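Local coordinates for protein alpha-galacturonidase (Bacillus subtilis, PDB 3FEF) that hydrolyses alpha-1,4-linked galacturonate, probably di-galacturonate in nature, with NAD(+) and a manganese ion as cofactors, at residues Asp29-Gly34 against Ile331-Leu336; Ser74-Val79 against Asp135-Ser140. One frame throughout, in Å; residues are numbered along the deposited sequence.

Overall arrangement
Both contacts lie on the same side of the chain's centre, about 16 Å apart between centres, and along the sequence contact 2 is nested within the long loop that contact 1 closes. Contact 1 is the more buried and joins two regions: a loop of the Rossmann-like part meets helix 328-335 of the C-terminal region through selenomethionine, aliphatic groups and an arginine held by an aspartate. Contact 2, partly buried, stays within the Rossmann-like part, where two helix-to-strand connections meet mainly through backbone carbonyls, a serine and small methyls. They touch where Ile-332 CG2 of contact 1 packs 3.9 Å from Ile-78 CG1 of contact 2.

Contact 1: residues Asp29-Gly34 against Ile331-Leu336; sequences DERMSG and IIAALL
The guanidinium of Arg-31 takes the methyl of Ala-333 on one face and the carboxylate of Asp-29 at its edge. Ala-333 CB stands 3.4 Å above the plane, over its centre, and is 3.5 Å from Arg-31 CZ. In the plane, Arg-31 grips Asp-29 side-on: NE gives its hydrogen to Asp-29 OD1 at 3.1 Å, and NH2 reaches Asp-29 OD2 in a salt bridge that is nearly straight (166°). Both oxygens use their syn lone pairs. OD1 also accepts, on its anti lone pair, from the backbone N of Arg-31 at 3.0 Å, which closes an Asx turn. The carboxylate thus holds the flat group in position, and a bend at chi3 (-69°) folds the arginine chain back toward it. An alanine in place of Arg-31 removes both guanidinium bonds to Asp-29 and the flat group over Ala-333, and would probably loosen the hold of the loop on the helix.

Beside this polar pair, selenomethionine Met-32 supplies the apolar part. Its SE lies 3.6 Å from Leu-336 CD1, the two chains crossing obliquely, and 3.9 Å from both Ile-332 CG2 and Ala-333 CA. The small Ala-333 lets the selenium come close to the helix backbone. Residues 29-34 join helix 18-28 to strand 34-39 in the Rossmann-like part of the enzyme, whereas 331-336 belongs to the C-terminal family region. Helix 328-335 lies between this loop and the antiparallel strands 341-348 and 361-369, against which Ile-331 and Ala-334 pack.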
loop_
_atom_site.group_PDB
_atom_site.type_symbol
_atom_site.label_atom_id
_atom_site.label_comp_id
_atom_site.label_asym_id
_atom_site.label_seq_id
_atom_site.Cartn_x
_atom_site.Cartn_y
_atom_site.Cartn_z
ATOM N N ASP A 29 -16.861 25.428 -31.954
ATOM C CA ASP A 29 -15.703 25.883 -31.186
ATOM C C ASP A 29 -14.754 26.663 -32.086
ATOM O O ASP A 29 -14.313 26.161 -33.110
ATOM C CB ASP A 29 -14.978 24.718 -30.508
ATOM C CG ASP A 29 -14.291 25.140 -29.219
ATOM O OD1 ASP A 29 -13.299 25.894 -29.279
ATOM O OD2 ASP A 29 -14.760 24.735 -28.136
ATOM N N GLU A 30 -14.454 27.902 -31.717
ATOM C CA GLU A 30 -13.602 28.739 -32.555
ATOM C C GLU A 30 -12.140 28.684 -32.098
ATOM O O GLU A 30 -11.251 29.247 -32.731
ATOM C CB GLU A 30 -14.137 30.176 -32.585
ATOM C CG GLU A 30 -15.656 30.242 -32.805
ATOM C CD GLU A 30 -16.118 31.519 -33.502
ATOM O OE1 GLU A 30 -15.264 32.331 -33.919
ATOM O OE2 GLU A 30 -17.347 31.706 -33.642
ATOM N N ARG A 31 -11.902 27.967 -31.009
ATOM C CA ARG A 31 -10.561 27.806 -30.459
ATOM C C ARG A 31 -9.653 26.915 -31.310
ATOM O O ARG A 31 -8.438 27.012 -31.219
ATOM C CB ARG A 31 -10.649 27.247 -29.036
ATOM C CG ARG A 31 -11.190 28.225 -27.970
ATOM C CD ARG A 31 -11.197 27.552 -26.572
ATOM N NE ARG A 31 -12.194 26.486 -26.470
ATOM C CZ ARG A 31 -12.468 25.796 -25.366
ATOM N NH1 ARG A 31 -11.815 26.042 -24.235
ATOM N NH2 ARG A 31 -13.403 24.853 -25.395
HETATM N N MSE A 32 -10.227 26.055 -32.147
HETATM C CA MSE A 32 -9.430 25.019 -32.802
HETATM C C MSE A 32 -9.804 24.757 -34.248
HETATM O O MSE A 32 -10.904 25.069 -34.687
HETATM C CB MSE A 32 -9.590 23.687 -32.061
HETATM C CG MSE A 32 -9.112 23.655 -30.626
HETATM SE SE MSE A 32 -9.608 21.936 -29.801
HETATM C CE MSE A 32 -11.546 22.085 -29.790
ATOM N N SER A 33 -8.892 24.127 -34.975
ATOM C CA SER A 33 -9.220 23.615 -36.290
ATOM C C SER A 33 -8.206 22.571 -36.710
ATOM O O SER A 33 -7.089 22.541 -36.190
ATOM C CB SER A 33 -9.272 24.758 -37.312
ATOM O OG SER A 33 -7.971 25.053 -37.776
ATOM N N GLY A 34 -8.589 21.723 -37.661
ATOM C CA GLY A 34 -7.710 20.675 -38.174
ATOM C C GLY A 34 -8.519 19.619 -38.904
ATOM O O GLY A 34 -9.485 19.937 -39.600
ATOM N N ILE A 331 -12.850 18.904 -23.385
ATOM C CA ILE A 331 -11.761 18.135 -22.833
ATOM C C ILE A 331 -10.594 18.157 -23.795
ATOM O O ILE A 331 -9.444 18.289 -23.381
ATOM C CB ILE A 331 -12.165 16.668 -22.545
ATOM C CG1 ILE A 331 -13.157 16.593 -21.375
ATOM C CG2 ILE A 331 -10.930 15.829 -22.221
ATOM C CD1 ILE A 331 -13.590 15.159 -21.058
ATOM N N ILE A 332 -10.883 18.043 -25.085
ATOM C CA ILE A 332 -9.817 18.114 -26.081
ATOM C C ILE A 332 -9.140 19.494 -26.029
ATOM O O ILE A 332 -7.908 19.605 -26.000
ATOM C CB ILE A 332 -10.364 17.845 -27.496
ATOM C CG1 ILE A 332 -10.824 16.394 -27.614
ATOM C CG2 ILE A 332 -9.322 18.206 -28.565
ATOM C CD1 ILE A 332 -11.692 16.108 -28.875
ATOM N N ALA A 333 -9.939 20.556 -26.009
ATOM C CA ALA A 333 -9.363 21.903 -25.888
ATOM C C ALA A 333 -8.457 22.021 -24.648
ATOM O O ALA A 333 -7.384 22.613 -24.704
ATOM C CB ALA A 333 -10.455 22.965 -25.851
ATOM N N ALA A 334 -8.896 21.456 -23.526
ATOM C CA ALA A 334 -8.107 21.562 -22.299
ATOM C C ALA A 334 -6.803 20.781 -22.488
ATOM O O ALA A 334 -5.737 21.198 -22.044
ATOM C CB ALA A 334 -8.887 21.023 -21.115
ATOM N N LEU A 335 -6.886 19.645 -23.164
ATOM C CA LEU A 335 -5.698 18.828 -23.365
ATOM C C LEU A 335 -4.695 19.539 -24.245
ATOM O O LEU A 335 -3.504 19.287 -24.145
ATOM C CB LEU A 335 -6.065 17.453 -23.927
ATOM C CG LEU A 335 -6.666 16.530 -22.858
ATOM C CD1 LEU A 335 -7.237 15.284 -23.492
ATOM C CD2 LEU A 335 -5.607 16.168 -21.816
ATOM N N LEU A 336 -5.173 20.450 -25.088
ATOM C CA LEU A 336 -4.282 21.218 -25.971
ATOM C C LEU A 336 -3.781 22.505 -25.330
ATOM O O LEU A 336 -2.985 23.245 -25.921
ATOM C CB LEU A 336 -4.975 21.525 -27.298
ATOM C CG LEU A 336 -5.307 20.254 -28.094
ATOM C CD1 LEU A 336 -6.390 20.498 -29.114
ATOM C CD2 LEU A 336 -4.055 19.701 -28.749
#

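Contact 2: residues Ser74-Val79 against Asp135-Ser140; sequences SAADIV and DYAPES
The two backbones run close together without a hydrogen bond between them, CA of Asp-77 lying 4.7 Å from CA of Ser-140 and CA of Ser-74 5.3 Å from CA of Tyr-136. Ser-140 makes the largest contribution. Its CB is directed at residues 74-79 and rests against two successive carbonyls, 3.4 Å from Asp-77 O and 3.5 Å from Ala-76 O. With chi1 at 52°, OG sits in the crowded position between its own backbone N and carbonyl carbon, and from there it turns back to Ala-137 O, donating a short bond of 2.6 Å in the carbonyl plane. The backbone N of Ser-140 donates to the same oxygen at 3.0 Å, so the two bonds together brace the type I beta turn from Ala-137 to Ser-140.

This turn leads out of helix 112-136 into strand 141-144, while residues 74-77 lead from helix 69-73 into strand 78-81. Both are helix-to-strand connections of the Rossmann-type parallel sheet, in which these two strands are neighbours. Backbone hydrogen bonds of Asp-77 and Val-79 with Trp-141 begin the pairing just beyond the turn.

Val-79 has CG1 anti to the backbone N (chi1 -176°), which leaves CG2 to meet Ser-140 OG at 3.6 Å; its side chain also packs on Ile-11, part of the probable NAD(+)-binding region. Nearer the helix ends, the methyls of Ala-76 and Ala-137 meet loosely, CB to CB 4.5 Å. The CB of Tyr-136 points at the 74-79 segment, but the end of the side chain leads away, and Tyr-136 packs on Lys-70 and Leu-73 of helix 69-73. The side chain of Asp-77 points away from residues 135-140, its OD2 accepting from the backbone N of Lys-7 in strand 6-11.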
loop_
_atom_site.group_PDB
_atom_site.type_symbol
_atom_site.label_atom_id
_atom_site.label_comp_id
_atom_site.label_asym_id
_atom_site.label_seq_id
_atom_site.Cartn_x
_atom_site.Cartn_y
_atom_site.Cartn_z
ATOM N N SER A 74 -2.057 7.661 -37.674
ATOM C CA SER A 74 -0.774 8.279 -37.924
ATOM C C SER A 74 -0.865 9.786 -37.702
ATOM O O SER A 74 -1.759 10.444 -38.227
ATOM C CB SER A 74 -0.269 7.953 -39.335
ATOM O OG SER A 74 -0.889 8.800 -40.285
ATOM N N ALA A 75 0.056 10.315 -36.903
ATOM C CA ALA A 75 0.090 11.737 -36.571
ATOM C C ALA A 75 -1.128 12.237 -35.786
ATOM O O ALA A 75 -1.367 13.435 -35.723
ATOM C CB ALA A 75 0.282 12.571 -37.841
ATOM N N ALA A 76 -1.916 11.346 -35.205
ATOM C CA ALA A 76 -3.108 11.786 -34.475
ATOM C C ALA A 76 -2.752 12.427 -33.127
ATOM O O ALA A 76 -1.874 11.937 -32.433
ATOM C CB ALA A 76 -4.060 10.617 -34.272
ATOM N N ASP A 77 -3.428 13.519 -32.770
ATOM C CA ASP A 77 -3.230 14.166 -31.468
ATOM C C ASP A 77 -4.233 13.625 -30.455
ATOM O O ASP A 77 -3.947 13.509 -29.259
ATOM C CB ASP A 77 -3.415 15.688 -31.588
ATOM C CG ASP A 77 -2.479 16.310 -32.607
ATOM O OD1 ASP A 77 -1.254 16.245 -32.396
ATOM O OD2 ASP A 77 -2.960 16.854 -33.621
ATOM N N ILE A 78 -5.412 13.283 -30.955
ATOM C CA ILE A 78 -6.493 12.798 -30.128
ATOM C C ILE A 78 -7.047 11.558 -30.806
ATOM O O ILE A 78 -7.109 11.512 -32.038
ATOM C CB ILE A 78 -7.617 13.853 -30.026
ATOM C CG1 ILE A 78 -7.070 15.161 -29.426
ATOM C CG2 ILE A 78 -8.789 13.318 -29.243
ATOM C CD1 ILE A 78 -6.593 15.049 -27.982
ATOM N N VAL A 79 -7.402 10.551 -30.005
ATOM C CA VAL A 79 -8.090 9.340 -30.492
ATOM C C VAL A 79 -9.388 9.162 -29.719
ATOM O O VAL A 79 -9.392 9.038 -28.487
ATOM C CB VAL A 79 -7.215 8.053 -30.372
ATOM C CG1 VAL A 79 -7.925 6.867 -30.983
ATOM C CG2 VAL A 79 -5.878 8.250 -31.080
ATOM N N ASP A 135 1.499 1.555 -31.591
ATOM C CA ASP A 135 2.360 1.498 -32.764
ATOM C C ASP A 135 2.368 2.839 -33.499
ATOM O O ASP A 135 3.414 3.322 -33.866
ATOM C CB ASP A 135 1.925 0.372 -33.709
ATOM C CG ASP A 135 2.119 -1.022 -33.105
ATOM O OD1 ASP A 135 2.955 -1.179 -32.193
ATOM O OD2 ASP A 135 1.429 -1.969 -33.546
ATOM N N TYR A 136 1.211 3.463 -33.678
ATOM C CA TYR A 136 1.149 4.655 -34.539
ATOM C C TYR A 136 0.934 6.007 -33.879
ATOM O O TYR A 136 1.141 7.019 -34.517
ATOM C CB TYR A 136 0.107 4.444 -35.640
ATOM C CG TYR A 136 0.272 3.093 -36.287
ATOM C CD1 TYR A 136 1.425 2.791 -37.008
ATOM C CD2 TYR A 136 -0.689 2.105 -36.133
ATOM C CE1 TYR A 136 1.597 1.558 -37.576
ATOM C CE2 TYR A 136 -0.521 0.858 -36.700
ATOM C CZ TYR A 136 0.629 0.593 -37.423
ATOM O OH TYR A 136 0.816 -0.638 -37.998
ATOM N N ALA A 137 0.512 6.047 -32.618
ATOM C CA ALA A 137 0.167 7.328 -32.002
ATOM C C ALA A 137 0.342 7.258 -30.497
ATOM O O ALA A 137 -0.550 7.633 -29.733
ATOM C CB ALA A 137 -1.259 7.705 -32.361
ATOM N N PRO A 138 1.498 6.745 -30.068
ATOM C CA PRO A 138 1.830 6.499 -28.670
ATOM C C PRO A 138 1.596 7.699 -27.769
ATOM O O PRO A 138 1.334 7.523 -26.587
ATOM C CB PRO A 138 3.329 6.153 -28.715
ATOM C CG PRO A 138 3.765 6.361 -30.162
ATOM C CD PRO A 138 2.526 6.210 -30.973
ATOM N N GLU A 139 1.687 8.904 -28.312
ATOM C CA GLU A 139 1.640 10.084 -27.478
ATOM C C GLU A 139 0.290 10.797 -27.546
ATOM O O GLU A 139 0.112 11.830 -26.942
ATOM C CB GLU A 139 2.766 11.057 -27.851
ATOM C CG GLU A 139 4.186 10.535 -27.617
ATOM C CD GLU A 139 4.771 10.987 -26.285
ATOM O OE1 GLU A 139 4.001 11.184 -25.312
ATOM O OE2 GLU A 139 6.008 11.153 -26.206
ATOM N N SER A 140 -0.666 10.253 -28.280
ATOM C CA SER A 140 -1.981 10.892 -28.338
ATOM C C SER A 140 -2.757 10.682 -27.041
ATOM O O SER A 140 -2.489 9.736 -26.285
ATOM C CB SER A 140 -2.783 10.318 -29.495
ATOM O OG SER A 140 -2.799 8.898 -29.408
#